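Local structure of siderophore-interacting protein (Aeromonas hydrophila, 6K2L) at residues T146-I151 against D175-S180. The protein binds flavin-adenine dinucleotide and probably reduces ferric siderophores, helping the bacterium to release the iron they carry. The protein carries 1 engineered substitution. Numbering follows the deposited sequence.
With FAD (flavin-adenine dinucleotide), chain C.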
# COMPACT_ATOMS: atom_id res chain seq x y z
N THR A 146 4.50 8.72 -17.28
CA THR A 146 3.24 7.98 -17.20
C THR A 146 3.34 6.76 -16.29
O THR A 146 2.31 6.30 -15.78
CB THR A 146 2.77 7.55 -18.58
OG1 THR A 146 3.67 6.57 -19.09
CG2 THR A 146 2.74 8.71 -19.50
N ALA A 147 4.56 6.27 -16.05
CA ALA A 147 4.82 5.13 -15.20
C ALA A 147 5.35 5.54 -13.83
O ALA A 147 5.48 4.70 -12.94
CB ALA A 147 5.83 4.19 -15.87
N LEU A 148 5.66 6.82 -13.63
CA LEU A 148 6.17 7.26 -12.33
C LEU A 148 5.15 7.11 -11.20
O LEU A 148 5.56 6.85 -10.06
CB LEU A 148 6.66 8.70 -12.44
CG LEU A 148 7.39 9.25 -11.22
CD1 LEU A 148 8.41 8.22 -10.79
CD2 LEU A 148 8.02 10.63 -11.45
N PRO A 149 3.85 7.29 -11.40
CA PRO A 149 2.94 7.06 -10.26
C PRO A 149 2.91 5.61 -9.79
O PRO A 149 2.94 5.37 -8.57
CB PRO A 149 1.60 7.56 -10.80
CG PRO A 149 2.01 8.60 -11.84
CD PRO A 149 3.18 8.00 -12.51
N ALA A 150 2.91 4.65 -10.72
CA ALA A 150 2.99 3.23 -10.38
C ALA A 150 4.30 2.87 -9.69
O ALA A 150 4.29 2.16 -8.67
CB ALA A 150 2.87 2.39 -11.65
N ILE A 151 5.42 3.31 -10.26
CA ILE A 151 6.72 3.06 -9.65
C ILE A 151 6.84 3.72 -8.27
O ILE A 151 7.43 3.15 -7.36
CB ILE A 151 7.84 3.51 -10.60
CG1 ILE A 151 7.80 2.62 -11.85
CG2 ILE A 151 9.20 3.43 -9.90
CD1 ILE A 151 8.73 3.11 -12.99
N ASP A 175 11.09 18.01 -13.72
CA ASP A 175 10.21 16.91 -13.36
C ASP A 175 10.93 15.77 -12.66
O ASP A 175 10.27 14.84 -12.19
CB ASP A 175 9.45 16.44 -14.59
CG ASP A 175 8.40 17.47 -15.05
OD1 ASP A 175 7.45 17.71 -14.27
OD2 ASP A 175 8.55 18.07 -16.15
N VAL A 176 12.25 15.85 -12.54
CA VAL A 176 12.99 15.01 -11.60
C VAL A 176 12.54 15.36 -10.19
O VAL A 176 12.42 16.53 -9.83
CB VAL A 176 14.50 15.21 -11.77
CG1 VAL A 176 15.26 14.49 -10.67
CG2 VAL A 176 14.96 14.72 -13.14
N GLN A 177 12.25 14.34 -9.40
CA GLN A 177 11.70 14.57 -8.08
C GLN A 177 12.30 13.55 -7.13
O GLN A 177 12.95 12.60 -7.54
CB GLN A 177 10.17 14.48 -8.10
CG GLN A 177 9.60 13.63 -9.20
CD GLN A 177 8.08 13.48 -9.11
OE1 GLN A 177 7.55 12.96 -8.12
NE2 GLN A 177 7.38 13.92 -10.17
N ASP A 178 12.09 13.78 -5.85
CA ASP A 178 12.56 12.82 -4.86
C ASP A 178 11.64 11.62 -4.88
O ASP A 178 10.42 11.75 -5.01
CB ASP A 178 12.61 13.46 -3.47
CG ASP A 178 13.48 14.71 -3.44
OD1 ASP A 178 14.45 14.79 -4.24
OD2 ASP A 178 13.22 15.62 -2.61
N LEU A 179 12.24 10.44 -4.87
CA LEU A 179 11.53 9.19 -4.63
C LEU A 179 12.41 8.49 -3.61
O LEU A 179 13.47 7.98 -3.97
CB LEU A 179 11.41 8.35 -5.89
CG LEU A 179 10.70 8.74 -7.18
CD1 LEU A 179 10.38 7.44 -7.88
CD2 LEU A 179 9.43 9.60 -7.00
N SER A 180 12.02 8.50 -2.34
CA SER A 180 12.83 7.77 -1.38
C SER A 180 12.64 6.27 -1.61
O SER A 180 11.51 5.78 -1.74
CB SER A 180 12.51 8.17 0.07
OG SER A 180 13.40 7.53 0.99
PA FAD C . -4.52 10.59 -25.97
O1A FAD C . -5.85 11.11 -26.39
O2A FAD C . -4.44 9.08 -25.72
O5B FAD C . -3.32 10.86 -27.03
C5B FAD C . -3.12 12.16 -27.63
C4B FAD C . -1.70 12.34 -28.13
O4B FAD C . -0.83 12.68 -27.03
C3B FAD C . -1.04 11.15 -28.83
O3B FAD C . -0.19 11.62 -29.87
C2B FAD C . -0.25 10.49 -27.69
O2B FAD C . 0.90 9.76 -28.10
C1B FAD C . 0.18 11.69 -26.87
N9A FAD C . 0.27 11.41 -25.45
C8A FAD C . -0.61 10.66 -24.71
N7A FAD C . -0.31 10.60 -23.43
C5A FAD C . 0.84 11.38 -23.33
C6A FAD C . 1.65 11.73 -22.24
N6A FAD C . 1.40 11.34 -20.99
N1A FAD C . 2.73 12.52 -22.48
C2A FAD C . 2.96 12.92 -23.73
N3A FAD C . 2.25 12.66 -24.84
C4A FAD C . 1.20 11.89 -24.57
N1 FAD C . -0.74 7.98 -17.77
C2 FAD C . -0.66 8.90 -16.76
O2 FAD C . -0.51 10.10 -16.98
N3 FAD C . -0.74 8.48 -15.44
C4 FAD C . -0.89 7.19 -15.01
O4 FAD C . -0.96 6.94 -13.80
C4X FAD C . -0.99 6.22 -16.09
N5 FAD C . -1.15 4.94 -15.76
C5X FAD C . -1.23 4.03 -16.79
C6 FAD C . -1.38 2.68 -16.47
C7 FAD C . -1.44 1.71 -17.46
C7M FAD C . -1.62 0.26 -17.07
C8 FAD C . -1.40 2.10 -18.81
C8M FAD C . -1.51 1.08 -19.92
C9 FAD C . -1.27 3.44 -19.14
C9A FAD C . -1.18 4.41 -18.14
N10 FAD C . -1.01 5.77 -18.44
C10 FAD C . -0.90 6.71 -17.44
C1' FAD C . -0.90 6.22 -19.85
C2' FAD C . -2.12 6.99 -20.35
O2' FAD C . -3.25 6.14 -20.54
C3' FAD C . -1.75 7.66 -21.68
O3' FAD C . -0.86 8.74 -21.41
C4' FAD C . -2.94 8.17 -22.49
O4' FAD C . -2.56 8.22 -23.87
C5' FAD C . -3.39 9.53 -22.00
O5' FAD C . -4.61 9.89 -22.68
P FAD C . -4.84 11.34 -23.25
O1P FAD C . -6.34 11.45 -23.53
O2P FAD C . -4.29 12.38 -22.37
O3P FAD C . -4.05 11.32 -24.64
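Leu-148 opens the first turn of helix 148-155 and faces Gln-177 and Leu-179, which lie in the extended, irregular loop between strands 163-170 and 185-191. The turn is closed by a backbone hydrogen bond from Ile-151 N to Ala-147 O (3.0 Å), and no hydrogen bond joins the two segments. With CG anti to the backbone N (chi1 -172°), Leu-148 reaches out from the helix and divides its methyls between the loop residues. Leu-148 CD1 meets Leu-179 CD1 at 3.6 Å; Leu-179 also packs on Leu-187, which suits a branched apolar residue. Leu-148 CD2 sits over the flat face of the Gln-177 amide, 3.6 Å from Gln-177 NE2. Glutamine suits this partly exposed place, offering apolar CG and an amide face while keeping a polar end. Helix 148-155 is the connection of a beta-alpha-beta crossover between adjacent parallel strands 138-144 and 163-170, in a flavoprotein domain of ferredoxin-reductase type. Leu-168 and Trp-189 also touch Leu-148, and this buried, apolar setting suits a branched hydrocarbon side chain. Thr-146 lies over the isoalloxazine face, its CB 3.6 Å from FAD N1 and its OG1 hydrogen-bonded to Asp-144. On the same side but beyond the ring's rim, the rigid, apolar ring of Pro-149 brings CG 3.9 Å from FAD O4.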